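Local coordinates for N-isopropylammelide isopropylaminohydrolase (Burkholderia multivorans ATCC 17616, PDB 6NBO), which is a zinc-binding enzyme of the amidohydrolase family, built on a TIM-barrel fold, at residues 143-148 and 181-186; 176-181 and 211-216; 151-156 and 362-367; 70-75 and 100-105; 92-97 and 130-135. All blocks are in the same frame, centred on the assembly; numbering follows the deposited sequence.

Contact 1 (143-148 and 181-186); sequences DTRETL and GADLLG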
# COMPACT_ATOMS: atom_id res chain seq x y z
N ASP A 143 5.77 -14.89 8.93
CA ASP A 143 5.59 -15.01 10.38
C ASP A 143 4.86 -13.79 10.93
O ASP A 143 3.93 -13.91 11.73
CB ASP A 143 6.95 -15.13 11.09
CG ASP A 143 7.64 -16.46 10.83
OD1 ASP A 143 6.99 -17.43 10.39
OD2 ASP A 143 8.86 -16.52 11.10
N THR A 144 5.32 -12.60 10.53
CA THR A 144 4.67 -11.37 10.98
C THR A 144 3.20 -11.36 10.58
O THR A 144 2.33 -11.01 11.39
CB THR A 144 5.39 -10.16 10.40
OG1 THR A 144 6.63 -9.97 11.09
CG2 THR A 144 4.53 -8.90 10.54
N ARG A 145 2.89 -11.75 9.34
CA ARG A 145 1.50 -11.78 8.88
C ARG A 145 0.66 -12.73 9.73
O ARG A 145 -0.48 -12.39 10.10
CB ARG A 145 1.45 -12.17 7.41
CG ARG A 145 0.04 -12.35 6.86
CD ARG A 145 0.05 -12.32 5.33
NE ARG A 145 0.34 -13.61 4.71
CZ ARG A 145 0.38 -13.78 3.39
NH1 ARG A 145 0.16 -12.74 2.61
NH2 ARG A 145 0.64 -14.98 2.85
N GLU A 146 1.19 -13.91 10.06
CA GLU A 146 0.44 -14.84 10.89
C GLU A 146 0.20 -14.28 12.29
O GLU A 146 -0.89 -14.42 12.85
CB GLU A 146 1.16 -16.18 10.96
CG GLU A 146 0.41 -17.23 11.77
CD GLU A 146 -0.96 -17.56 11.17
OE1 GLU A 146 -1.13 -17.42 9.94
OE2 GLU A 146 -1.86 -17.96 11.94
N THR A 147 1.22 -13.64 12.88
CA THR A 147 1.05 -13.02 14.20
C THR A 147 -0.06 -11.98 14.19
O THR A 147 -0.79 -11.83 15.19
CB THR A 147 2.37 -12.39 14.65
OG1 THR A 147 3.34 -13.42 14.87
CG2 THR A 147 2.20 -11.60 15.96
N LEU A 148 -0.22 -11.25 13.08
CA LEU A 148 -1.19 -10.17 12.98
C LEU A 148 -2.49 -10.59 12.29
O LEU A 148 -3.26 -9.72 11.88
CB LEU A 148 -0.56 -8.98 12.25
CG LEU A 148 0.65 -8.37 12.97
CD1 LEU A 148 1.22 -7.26 12.12
CD2 LEU A 148 0.23 -7.83 14.34
N GLY A 181 3.44 -18.61 -0.20
CA GLY A 181 2.51 -17.70 0.43
C GLY A 181 2.55 -16.27 -0.06
O GLY A 181 1.67 -15.48 0.31
N ALA A 182 3.54 -15.90 -0.86
CA ALA A 182 3.50 -14.58 -1.48
C ALA A 182 2.26 -14.50 -2.36
O ALA A 182 1.90 -15.46 -3.05
CB ALA A 182 4.77 -14.31 -2.30
N ASP A 183 1.57 -13.36 -2.30
CA ASP A 183 0.31 -13.21 -3.02
C ASP A 183 0.53 -12.79 -4.47
O ASP A 183 -0.21 -13.23 -5.36
CB ASP A 183 -0.56 -12.18 -2.32
CG ASP A 183 -0.78 -12.55 -0.90
OD1 ASP A 183 -1.43 -13.58 -0.68
OD2 ASP A 183 -0.22 -11.88 -0.01
N LEU A 184 1.52 -11.94 -4.71
CA LEU A 184 1.69 -11.28 -5.99
C LEU A 184 3.14 -11.41 -6.43
O LEU A 184 4.04 -11.54 -5.59
CB LEU A 184 1.33 -9.78 -5.90
CG LEU A 184 -0.13 -9.48 -5.57
CD1 LEU A 184 -0.28 -8.06 -5.10
CD2 LEU A 184 -0.99 -9.73 -6.79
N LEU A 185 3.36 -11.36 -7.73
CA LEU A 185 4.72 -11.38 -8.26
C LEU A 185 5.19 -9.95 -8.49
O LEU A 185 4.45 -9.14 -9.06
CB LEU A 185 4.79 -12.18 -9.56
CG LEU A 185 6.20 -12.43 -10.09
CD1 LEU A 185 7.04 -13.15 -9.03
CD2 LEU A 185 6.14 -13.25 -11.38
N GLY A 186 6.41 -9.64 -8.06
CA GLY A 186 7.02 -8.36 -8.32
C GLY A 186 8.09 -8.44 -9.40
O GLY A 186 8.36 -9.48 -9.99
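Arg145 and Asp183 reach toward each other from opposite directions, and the guanidinium end of the arginine spans from helix 136-147 to the turn before strand 184-188. The chain leaves the helix with CG anti to the backbone N and then bends at chi3 (85°), which turns both terminal nitrogens to the second segment. NH1 donates to Asp183 OD2 at 2.8 Å in a salt bridge. The oxygen lies in the guanidinium plane and uses its syn lone pair, although the carboxylate plane is rotated 47° from that of the arginine. NH2 takes a backbone acceptor, Gly181 O, also at 2.8 Å, with the donor tilted 34° from the carbonyl plane. Gly181 closes helix 170-180 in a Schellman motif, so Arg145 ties helix 136-147 to the C-terminal end of helix 170-180 and to the turn into strand 184-188; the two are successive outer helices of the TIM barrel. The same polar atoms serve the inner sheet: NH1 also donates to Ile154 O, and Asp183 OD2 accepts from Ile156 N as well.

Contact 2 (176-181 and 211-216); sequences DALAAG and YGRGLD. With EDO (1,2-ethanediol), chain K.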
# COMPACT_ATOMS: atom_id res chain seq x y z
N ASP A 176 8.79 -20.47 -6.16
CA ASP A 176 8.74 -20.99 -4.80
C ASP A 176 8.12 -19.99 -3.84
O ASP A 176 7.40 -20.37 -2.91
CB ASP A 176 10.15 -21.35 -4.31
CG ASP A 176 10.73 -22.53 -5.04
OD1 ASP A 176 9.97 -23.21 -5.78
OD2 ASP A 176 11.94 -22.78 -4.89
N ALA A 177 8.38 -18.69 -4.05
CA ALA A 177 7.82 -17.68 -3.17
C ALA A 177 6.30 -17.64 -3.27
O ALA A 177 5.60 -17.56 -2.26
CB ALA A 177 8.41 -16.30 -3.50
N LEU A 178 5.78 -17.67 -4.50
CA LEU A 178 4.33 -17.72 -4.67
C LEU A 178 3.75 -18.97 -4.03
O LEU A 178 2.74 -18.90 -3.32
CB LEU A 178 3.97 -17.67 -6.16
CG LEU A 178 4.46 -16.43 -6.90
CD1 LEU A 178 4.02 -16.48 -8.36
CD2 LEU A 178 3.96 -15.16 -6.24
N ALA A 179 4.39 -20.12 -4.24
CA ALA A 179 3.92 -21.35 -3.62
C ALA A 179 3.94 -21.25 -2.10
O ALA A 179 3.10 -21.86 -1.43
CB ALA A 179 4.76 -22.53 -4.08
N ALA A 180 4.90 -20.51 -1.55
CA ALA A 180 5.05 -20.46 -0.10
C ALA A 180 4.12 -19.45 0.56
O ALA A 180 4.04 -19.43 1.79
CB ALA A 180 6.49 -20.13 0.28
N GLY A 181 3.44 -18.61 -0.20
CA GLY A 181 2.51 -17.70 0.43
C GLY A 181 2.55 -16.27 -0.06
O GLY A 181 1.67 -15.48 0.31
N TYR A 211 0.84 -19.64 -11.43
CA TYR A 211 0.20 -19.68 -10.12
C TYR A 211 -1.10 -18.90 -10.09
O TYR A 211 -1.73 -18.81 -9.03
CB TYR A 211 1.18 -19.14 -9.06
CG TYR A 211 2.31 -20.12 -8.85
CD1 TYR A 211 3.44 -20.08 -9.65
CD2 TYR A 211 2.22 -21.13 -7.90
CE1 TYR A 211 4.47 -21.01 -9.48
CE2 TYR A 211 3.22 -22.06 -7.72
CZ TYR A 211 4.35 -22.00 -8.52
OH TYR A 211 5.35 -22.92 -8.34
N GLY A 212 -1.54 -18.37 -11.22
CA GLY A 212 -2.77 -17.59 -11.29
C GLY A 212 -2.74 -16.33 -10.47
O GLY A 212 -3.77 -15.93 -9.91
N ARG A 213 -1.59 -15.67 -10.39
CA ARG A 213 -1.44 -14.51 -9.52
C ARG A 213 -1.29 -13.24 -10.35
O ARG A 213 -0.94 -13.27 -11.53
CB ARG A 213 -0.21 -14.64 -8.61
CG ARG A 213 -0.14 -15.94 -7.84
CD ARG A 213 -1.27 -16.12 -6.84
NE ARG A 213 -1.12 -17.44 -6.23
CZ ARG A 213 -0.27 -17.70 -5.24
NH1 ARG A 213 0.48 -16.73 -4.74
NH2 ARG A 213 -0.17 -18.93 -4.77
N GLY A 214 -1.56 -12.12 -9.69
CA GLY A 214 -1.30 -10.82 -10.27
C GLY A 214 0.14 -10.40 -10.08
O GLY A 214 0.96 -11.10 -9.48
N LEU A 215 0.45 -9.22 -10.62
CA LEU A 215 1.79 -8.66 -10.55
C LEU A 215 1.73 -7.21 -10.10
O LEU A 215 0.75 -6.49 -10.38
CB LEU A 215 2.52 -8.71 -11.90
CG LEU A 215 2.65 -10.10 -12.53
CD1 LEU A 215 1.50 -10.35 -13.51
CD2 LEU A 215 3.98 -10.20 -13.21
N ASP A 216 2.77 -6.78 -9.40
CA ASP A 216 2.95 -5.38 -9.02
C ASP A 216 4.41 -5.06 -9.33
O ASP A 216 5.31 -5.53 -8.63
CB ASP A 216 2.62 -5.15 -7.54
CG ASP A 216 2.71 -3.69 -7.12
OD1 ASP A 216 3.56 -2.95 -7.66
OD2 ASP A 216 1.93 -3.27 -6.24
C1 EDO K . -4.26 -11.40 -7.31
O1 EDO K . -3.61 -12.58 -7.78
C2 EDO K . -4.46 -10.39 -8.42
O2 EDO K . -4.89 -9.19 -7.79
O HOH W 1 7.54 -23.78 -6.84
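Leu178 packs against Tyr211 and Arg213 at once, and this buried residue forms the tight half of the contact. Its CB lies over one face of the tyrosine ring in a CH-pi contact, 4.3 Å from the centroid and 21° off the ring normal, while CD1 extends to Tyr211 CD1 at 3.9 Å. Beside it, Ala179 CB comes within 4.0 Å of Tyr211 CE2 at an oblique angle. The Arg213 side chain, bent at chi2 (-65°), slides past Leu178 in the reverse sense, and its guanidinium arrives with an edge at the Leu178 carbonyl. NH2 donates to Leu178 O at 3.3 Å, from above the carbonyl plane, and NH1 adds a weak bond to the same oxygen. Gly181 N reaches Leu178 O from the other face, as part of the Schellman motif that ends the helix, so the carbonyl is held on both faces.

Toward the solvent side the contact is looser and relayed by a water, which joins Asp176 OD1, at 2.7 Å, to Tyr211 OH, at 2.8 Å, spanning a distance the two side chains do not close directly. Separately, a 1,2-ethanediol, probably from the crystallisation liquor, is bound at Gly214, whose N donates to its O1 at 2.8 Å.

Helix 170-180 is here joined to the C-terminal end of helix 197-211, whose Ile207 also touches Leu178. Gly212 ends that second helix in its own Schellman motif, and the chain then enters strand 215-219, the barrel neighbour of strand 184-188.

Contact 3 (151-156 and 362-367); sequences QVEIQI and GARADV. With EDO (1,2-ethanediol), chain L; EDO (1,2-ethanediol), chain J.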
# COMPACT_ATOMS: atom_id res chain seq x y z
N GLN A 151 -5.91 -8.70 12.55
CA GLN A 151 -5.53 -7.36 13.01
C GLN A 151 -5.05 -6.48 11.87
O GLN A 151 -5.45 -5.31 11.79
CB GLN A 151 -4.43 -7.46 14.06
CG GLN A 151 -4.89 -8.18 15.32
CD GLN A 151 -3.88 -8.13 16.44
OE1 GLN A 151 -2.68 -8.24 16.20
NE2 GLN A 151 -4.36 -7.97 17.67
N VAL A 152 -4.18 -7.00 11.02
CA VAL A 152 -3.73 -6.31 9.81
C VAL A 152 -3.77 -7.32 8.69
O VAL A 152 -3.18 -8.40 8.80
CB VAL A 152 -2.29 -5.76 9.95
CG1 VAL A 152 -1.88 -4.97 8.69
CG2 VAL A 152 -2.14 -4.91 11.22
N GLU A 153 -4.45 -6.98 7.60
CA GLU A 153 -4.40 -7.81 6.40
C GLU A 153 -3.20 -7.38 5.55
O GLU A 153 -3.04 -6.19 5.25
CB GLU A 153 -5.69 -7.69 5.60
CG GLU A 153 -5.66 -8.51 4.34
CD GLU A 153 -6.88 -8.29 3.47
OE1 GLU A 153 -7.76 -7.48 3.83
OE2 GLU A 153 -6.96 -8.94 2.41
N ILE A 154 -2.37 -8.33 5.17
CA ILE A 154 -1.11 -8.01 4.52
C ILE A 154 -1.03 -8.79 3.22
O ILE A 154 -1.07 -10.02 3.23
CB ILE A 154 0.10 -8.33 5.43
CG1 ILE A 154 0.01 -7.55 6.75
CG2 ILE A 154 1.42 -7.97 4.70
CD1 ILE A 154 1.20 -7.83 7.72
N GLN A 155 -0.94 -8.06 2.10
CA GLN A 155 -0.60 -8.64 0.80
C GLN A 155 0.91 -8.60 0.64
O GLN A 155 1.55 -7.59 0.95
CB GLN A 155 -1.26 -7.86 -0.35
CG GLN A 155 -2.79 -7.94 -0.36
CD GLN A 155 -3.40 -7.04 -1.43
OE1 GLN A 155 -2.71 -6.23 -2.05
NE2 GLN A 155 -4.69 -7.19 -1.65
N ILE A 156 1.49 -9.69 0.14
CA ILE A 156 2.94 -9.80 -0.01
C ILE A 156 3.28 -9.92 -1.50
O ILE A 156 2.78 -10.83 -2.18
CB ILE A 156 3.51 -11.00 0.77
CG1 ILE A 156 3.37 -10.76 2.28
CG2 ILE A 156 4.96 -11.24 0.37
CD1 ILE A 156 3.61 -12.02 3.12
N GLY A 362 -21.92 -4.39 6.13
CA GLY A 362 -21.32 -5.48 5.40
C GLY A 362 -19.82 -5.35 5.23
O GLY A 362 -19.15 -6.36 4.98
N ALA A 363 -19.28 -4.15 5.37
CA ALA A 363 -17.84 -3.96 5.29
C ALA A 363 -17.17 -4.53 6.53
O ALA A 363 -17.79 -4.65 7.59
CB ALA A 363 -17.49 -2.48 5.15
N ARG A 364 -15.90 -4.90 6.37
CA ARG A 364 -15.09 -5.24 7.53
C ARG A 364 -15.04 -4.05 8.48
O ARG A 364 -14.84 -2.91 8.05
CB ARG A 364 -13.67 -5.63 7.10
CG ARG A 364 -12.80 -6.14 8.27
CD ARG A 364 -11.37 -6.47 7.82
NE ARG A 364 -11.36 -7.49 6.78
CZ ARG A 364 -10.35 -7.70 5.93
NH1 ARG A 364 -9.24 -6.97 6.01
NH2 ARG A 364 -10.46 -8.63 5.00
N ALA A 365 -15.22 -4.32 9.77
CA ALA A 365 -15.35 -3.27 10.77
C ALA A 365 -13.97 -2.73 11.16
O ALA A 365 -13.47 -2.96 12.26
CB ALA A 365 -16.12 -3.78 11.97
N ASP A 366 -13.36 -2.00 10.22
CA ASP A 366 -12.15 -1.22 10.47
C ASP A 366 -12.56 0.24 10.58
O ASP A 366 -13.06 0.82 9.61
CB ASP A 366 -11.12 -1.40 9.35
CG ASP A 366 -10.61 -2.84 9.22
OD1 ASP A 366 -10.98 -3.70 10.05
OD2 ASP A 366 -9.84 -3.11 8.28
N VAL A 367 -12.36 0.84 11.75
CA VAL A 367 -12.84 2.19 12.01
C VAL A 367 -11.75 2.95 12.75
O VAL A 367 -11.19 2.45 13.73
CB VAL A 367 -14.16 2.22 12.81
CG1 VAL A 367 -14.64 3.65 12.97
CG2 VAL A 367 -15.24 1.37 12.14
C1 EDO L . -13.28 -10.25 4.83
O1 EDO L . -13.23 -9.88 3.45
C2 EDO L . -13.92 -9.14 5.64
O2 EDO L . -13.73 -9.39 7.04
C1 EDO J . -6.60 -10.56 7.88
O1 EDO J . -5.65 -10.67 8.95
C2 EDO J . -7.88 -9.93 8.41
O2 EDO J . -7.53 -8.91 9.35
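Arg364 crosses to Glu153 from a loop without regular structure, and that one pair makes the direct contact. The loop begins at Gly362, whose positive phi suits glycine and whose carbonyl accepts from Arg33 in strand 33-38. Two residues on, the Arg364 side chain starts out extended, CG anti to the backbone N, and bends at chi3 (-59°) so that an edge of the guanidinium faces the glutamate. NH1 donates to Glu153 OE1 at 2.7 Å, and NH2 adds a weak bond to the same oxygen at 3.2 Å. NH1 meets the oxygen on its anti side, 31° out of the carboxylate plane, and the two flat groups are turned 52° against each other. Arg122 forms a second salt bridge to Glu153 OE1, so one carboxylate oxygen gathers two arginines.

Glu153 stands at the start of strand 153-159 of the TIM barrel, whereas the loop leads from helix 346-352 to strand 367-370, which pairs antiparallel with strand 56-66. The bridge therefore links parts of the fold far apart in sequence.

Small molecules, both probably from the crystallisation liquor, line the arginine as well. NE donates to O2 of one 1,2-ethanediol at 3.0 Å, and C2 of another lies over a face of the guanidinium, toward its rim and 4.0 Å above its plane. Next comes Ala365, the centre of an inverse gamma turn closed by Asp366 N to Arg364 O at 2.8 Å. Asp366 itself turns to Thr121 and to the backbone of Ser391, its OD2 6.6 Å from Glu153 OE1. Val367 then begins strand 367-370.

Contact 4 (70-75 and 100-105); sequences KTHWGM and SGHDAG. With EDO (1,2-ethanediol), chain I.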
# COMPACT_ATOMS: atom_id res chain seq x y z
N LYS A 70 12.60 -4.55 4.96
CA LYS A 70 13.82 -3.74 4.93
C LYS A 70 13.93 -2.77 6.10
O LYS A 70 15.03 -2.25 6.35
CB LYS A 70 13.89 -2.88 3.66
CG LYS A 70 13.97 -3.58 2.30
CD LYS A 70 13.93 -2.49 1.22
CE LYS A 70 13.75 -3.04 -0.20
NZ LYS A 70 14.98 -3.70 -0.73
N THR A 71 12.83 -2.49 6.78
CA THR A 71 12.76 -1.37 7.72
C THR A 71 13.65 -1.60 8.93
O THR A 71 13.86 -2.73 9.37
CB THR A 71 11.32 -1.14 8.20
OG1 THR A 71 11.27 0.04 9.01
CG2 THR A 71 10.82 -2.33 9.02
N HIS A 72 14.20 -0.49 9.44
CA HIS A 72 14.89 -0.49 10.73
C HIS A 72 14.01 0.08 11.84
O HIS A 72 14.53 0.50 12.89
CB HIS A 72 16.20 0.30 10.63
CG HIS A 72 17.22 -0.35 9.76
ND1 HIS A 72 18.58 -0.23 9.98
CD2 HIS A 72 17.09 -1.14 8.66
CE1 HIS A 72 19.24 -0.91 9.06
NE2 HIS A 72 18.36 -1.47 8.24
N TRP A 73 12.70 0.10 11.63
CA TRP A 73 11.77 0.54 12.66
C TRP A 73 12.03 -0.23 13.95
O TRP A 73 12.19 -1.45 13.93
CB TRP A 73 10.33 0.34 12.20
CG TRP A 73 9.36 1.14 13.02
CD1 TRP A 73 8.66 0.73 14.12
CD2 TRP A 73 9.02 2.52 12.82
NE1 TRP A 73 7.89 1.77 14.61
CE2 TRP A 73 8.10 2.88 13.83
CE3 TRP A 73 9.40 3.49 11.88
CZ2 TRP A 73 7.55 4.16 13.93
CZ3 TRP A 73 8.86 4.76 11.98
CH2 TRP A 73 7.95 5.08 13.00
N GLY A 74 12.12 0.50 15.06
CA GLY A 74 12.41 -0.12 16.34
C GLY A 74 13.87 -0.44 16.59
O GLY A 74 14.21 -0.88 17.69
N MET A 75 14.73 -0.23 15.61
CA MET A 75 16.16 -0.46 15.77
C MET A 75 16.88 0.86 16.01
O MET A 75 16.30 1.94 15.82
CB MET A 75 16.71 -1.14 14.52
CG MET A 75 16.08 -2.49 14.19
SD MET A 75 16.69 -3.11 12.61
CE MET A 75 18.45 -2.89 12.79
N SER A 100 25.62 -7.35 8.69
CA SER A 100 24.82 -7.18 9.90
C SER A 100 23.93 -8.41 10.09
O SER A 100 23.89 -9.31 9.25
CB SER A 100 23.98 -5.90 9.82
OG SER A 100 22.78 -6.11 9.10
N GLY A 101 23.22 -8.44 11.21
CA GLY A 101 22.27 -9.50 11.45
C GLY A 101 20.85 -9.00 11.42
O GLY A 101 20.07 -9.27 12.34
N HIS A 102 20.49 -8.25 10.38
CA HIS A 102 19.16 -7.65 10.32
C HIS A 102 18.09 -8.74 10.26
O HIS A 102 18.18 -9.68 9.48
CB HIS A 102 19.03 -6.72 9.11
CG HIS A 102 17.72 -6.01 9.03
ND1 HIS A 102 16.61 -6.54 8.40
CD2 HIS A 102 17.33 -4.80 9.51
CE1 HIS A 102 15.60 -5.69 8.49
NE2 HIS A 102 16.01 -4.63 9.16
N ASP A 103 17.08 -8.59 11.11
CA ASP A 103 15.99 -9.56 11.24
C ASP A 103 14.72 -8.92 10.69
O ASP A 103 14.09 -8.09 11.35
CB ASP A 103 15.81 -9.98 12.70
CG ASP A 103 14.59 -10.87 12.91
OD1 ASP A 103 14.15 -11.55 11.95
OD2 ASP A 103 14.06 -10.88 14.05
N ALA A 104 14.33 -9.32 9.47
CA ALA A 104 13.08 -8.83 8.91
C ALA A 104 11.87 -9.22 9.76
O ALA A 104 10.79 -8.66 9.55
CB ALA A 104 12.90 -9.36 7.48
N GLY A 105 12.03 -10.14 10.71
CA GLY A 105 10.95 -10.56 11.57
C GLY A 105 10.54 -9.52 12.59
O GLY A 105 9.41 -9.02 12.56
C1 EDO I . 11.09 4.14 15.47
O1 EDO I . 12.13 3.18 15.20
C2 EDO I . 10.23 3.67 16.63
O2 EDO I . 11.08 3.32 17.73
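His102 enters the loop 70-75 ring first and supplies its one hydrogen bond across the contact: NE2 donates to Thr71 O at 2.9 Å, nearly straight at 156°. The oxygen lies in the imidazole plane, but the ring approaches the carbonyl from above its plane. CG of His102 anti to the backbone N (chi1 -176°) carries the ring toward the loop.

Two looser contacts flank this bond. The His72 ring lies obliquely beside the His102 ring, centroids 4.9 Å apart and planes at 31°. Met75 SD comes within 3.6 Å of His102 CD2, also obliquely.

Local polar bonds shape each segment. Thr71 OG1 accepts from Trp73 N at 3.0 Å in an ST turn, and it also bonds to Val306 O; a type II turn follows from His72 to Met75. Across from it, Asp103 N-caps helix 104-117 through OD1, which takes Gly105 N at 2.8 Å.

Lys70 directs its amine to Glu93 and Asp128, with its side chain about 7 Å from a zinc ion. The loop follows strand 56-66, at whose end the zinc ligands His65 and His67 lie, the second just beyond it; they form the His-x-His motif of the amidohydrolase barrel.

Contact 5 (92-97 and 130-135); sequences NERHYR and DTDAGL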
# COMPACT_ATOMS: atom_id res chain seq x y z
N ASN A 92 24.93 -0.89 -1.43
CA ASN A 92 25.03 -0.60 -0.01
C ASN A 92 24.09 -1.50 0.79
O ASN A 92 24.47 -2.04 1.84
CB ASN A 92 24.72 0.87 0.28
CG ASN A 92 24.61 1.16 1.77
OD1 ASN A 92 25.61 1.30 2.46
ND2 ASN A 92 23.38 1.23 2.27
N GLU A 93 22.85 -1.66 0.32
CA GLU A 93 21.90 -2.52 1.02
C GLU A 93 22.40 -3.96 1.10
O GLU A 93 22.30 -4.60 2.15
CB GLU A 93 20.54 -2.47 0.33
CG GLU A 93 19.49 -3.38 0.97
CD GLU A 93 18.15 -3.31 0.26
OE1 GLU A 93 18.15 -3.33 -1.00
OE2 GLU A 93 17.11 -3.23 0.94
N ARG A 94 22.93 -4.48 -0.01
CA ARG A 94 23.42 -5.86 -0.02
C ARG A 94 24.58 -6.04 0.96
O ARG A 94 24.66 -7.07 1.64
CB ARG A 94 23.81 -6.26 -1.44
CG ARG A 94 24.66 -7.52 -1.53
CD ARG A 94 24.50 -8.28 -2.85
NE ARG A 94 24.39 -7.41 -4.03
CZ ARG A 94 23.30 -7.29 -4.77
NH1 ARG A 94 22.21 -8.00 -4.47
NH2 ARG A 94 23.29 -6.49 -5.83
N HIS A 95 25.47 -5.05 1.05
CA HIS A 95 26.57 -5.14 2.01
C HIS A 95 26.07 -5.05 3.45
O HIS A 95 26.59 -5.75 4.33
CB HIS A 95 27.60 -4.04 1.73
CG HIS A 95 28.69 -3.95 2.76
ND1 HIS A 95 28.62 -3.11 3.85
CD2 HIS A 95 29.87 -4.61 2.87
CE1 HIS A 95 29.71 -3.24 4.58
NE2 HIS A 95 30.49 -4.15 4.01
N TYR A 96 25.06 -4.21 3.70
CA TYR A 96 24.51 -4.13 5.05
C TYR A 96 23.95 -5.47 5.51
O TYR A 96 24.25 -5.94 6.61
CB TYR A 96 23.43 -3.05 5.13
CG TYR A 96 22.60 -3.17 6.39
CD1 TYR A 96 23.13 -2.81 7.63
CD2 TYR A 96 21.31 -3.69 6.36
CE1 TYR A 96 22.40 -2.95 8.79
CE2 TYR A 96 20.56 -3.83 7.52
CZ TYR A 96 21.12 -3.46 8.74
OH TYR A 96 20.40 -3.59 9.91
N ARG A 97 23.15 -6.12 4.65
CA ARG A 97 22.55 -7.41 4.99
C ARG A 97 23.58 -8.52 5.12
O ARG A 97 23.32 -9.51 5.82
CB ARG A 97 21.51 -7.78 3.94
CG ARG A 97 20.22 -7.01 4.07
CD ARG A 97 19.26 -7.32 2.94
NE ARG A 97 17.88 -7.02 3.31
CZ ARG A 97 16.86 -6.99 2.45
NH1 ARG A 97 17.07 -7.24 1.17
NH2 ARG A 97 15.64 -6.71 2.88
N ASP A 130 15.50 -13.23 -3.55
CA ASP A 130 16.67 -13.22 -4.42
C ASP A 130 17.59 -14.36 -4.00
O ASP A 130 17.40 -14.99 -2.97
CB ASP A 130 17.41 -11.89 -4.34
CG ASP A 130 17.78 -11.51 -2.91
OD1 ASP A 130 18.42 -12.33 -2.22
OD2 ASP A 130 17.42 -10.38 -2.48
N THR A 131 18.63 -14.60 -4.81
CA THR A 131 19.55 -15.70 -4.54
C THR A 131 20.65 -15.34 -3.54
O THR A 131 21.55 -16.15 -3.33
CB THR A 131 20.16 -16.21 -5.84
OG1 THR A 131 20.79 -15.13 -6.55
CG2 THR A 131 19.05 -16.82 -6.72
N ASP A 132 20.61 -14.15 -2.94
CA ASP A 132 21.47 -13.90 -1.78
C ASP A 132 20.86 -14.51 -0.53
O ASP A 132 21.58 -15.11 0.29
CB ASP A 132 21.68 -12.40 -1.55
CG ASP A 132 22.37 -11.72 -2.70
OD1 ASP A 132 23.22 -12.35 -3.37
OD2 ASP A 132 22.07 -10.54 -2.93
N ALA A 133 19.55 -14.36 -0.36
CA ALA A 133 18.87 -14.75 0.86
C ALA A 133 17.86 -15.86 0.68
O ALA A 133 17.38 -16.40 1.69
CB ALA A 133 18.15 -13.53 1.47
N GLY A 134 17.50 -16.22 -0.55
CA GLY A 134 16.47 -17.22 -0.71
C GLY A 134 15.12 -16.67 -0.28
O GLY A 134 14.79 -15.50 -0.53
N LEU A 135 14.33 -17.51 0.37
CA LEU A 135 13.04 -17.09 0.90
C LEU A 135 13.11 -16.60 2.34
O LEU A 135 12.08 -16.50 3.01
CB LEU A 135 12.03 -18.25 0.81
CG LEU A 135 11.81 -18.86 -0.58
CD1 LEU A 135 10.70 -19.92 -0.55
CD2 LEU A 135 11.51 -17.78 -1.62
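The Arg94 guanidinium presents an edge to Asp132, whose OD2 sits 19° out of its plane. NH1 donates to that oxygen at 3.0 Å in a salt bridge, meeting it nearly along the carboxylate C-O axis, with the two planes turned 69° against each other. The side chains cross at about a right angle. Arg94 CD also lies 3.3 Å from Asp132 OD2, and the bend at chi3 (40°) then folds the guanidinium back so that NH1 reaches the same oxygen. One turn along the helix, the Arg97 guanidinium has Glu93 OE2 over one face, 3.9 Å above its plane and offset toward the rim; Glu93 OE2 is itself paired with Lys70, and the salt bridges of Arg97 go to Asp128 and Asp69.

Asp132 has a stronger partner in Arg167, which takes OD1. The loop of Asp132 is held by Asp130, whose OD1 accepts from Ala133 N at 3.0 Å in an Asx motif, while Gly134 N bonds to Asp130 O at 2.7 Å. Arg94 and Asp132 are both exposed and touch a crystal neighbour, which may influence their pose.

The bridge joins helix 89-97 to the loop between strand 120-128 and helix 136-147. Leu135, at the N-cap position of helix 136-147, packs on Leu173 and Ala177 of helix 170-180.

How the contacts relate
All five contacts lie within the amidohydrolase family region of the chain. Contacts 4 and 5, centres about 13 Å apart, come first along the chain and alternate in it; they touch at Tyr96 of helix 89-97. Contacts 1 and 2, centres about 10 Å apart, share Gly181. Contact 3, its centre about 14 Å from that of contact 1, extends to a distant loop. Contacts 2 and 5 meet at the start of helix 136-147. Contacts 1 to 3 reach the successive barrel strands 153-159, 184-188 and 215-219, while contacts 4 and 5 tie the loops and helix around 70-105 to one another and to the loop after strand 120-128. Contact 4 lies in the loop after strand 56-66, whose end carries the zinc ligand His65.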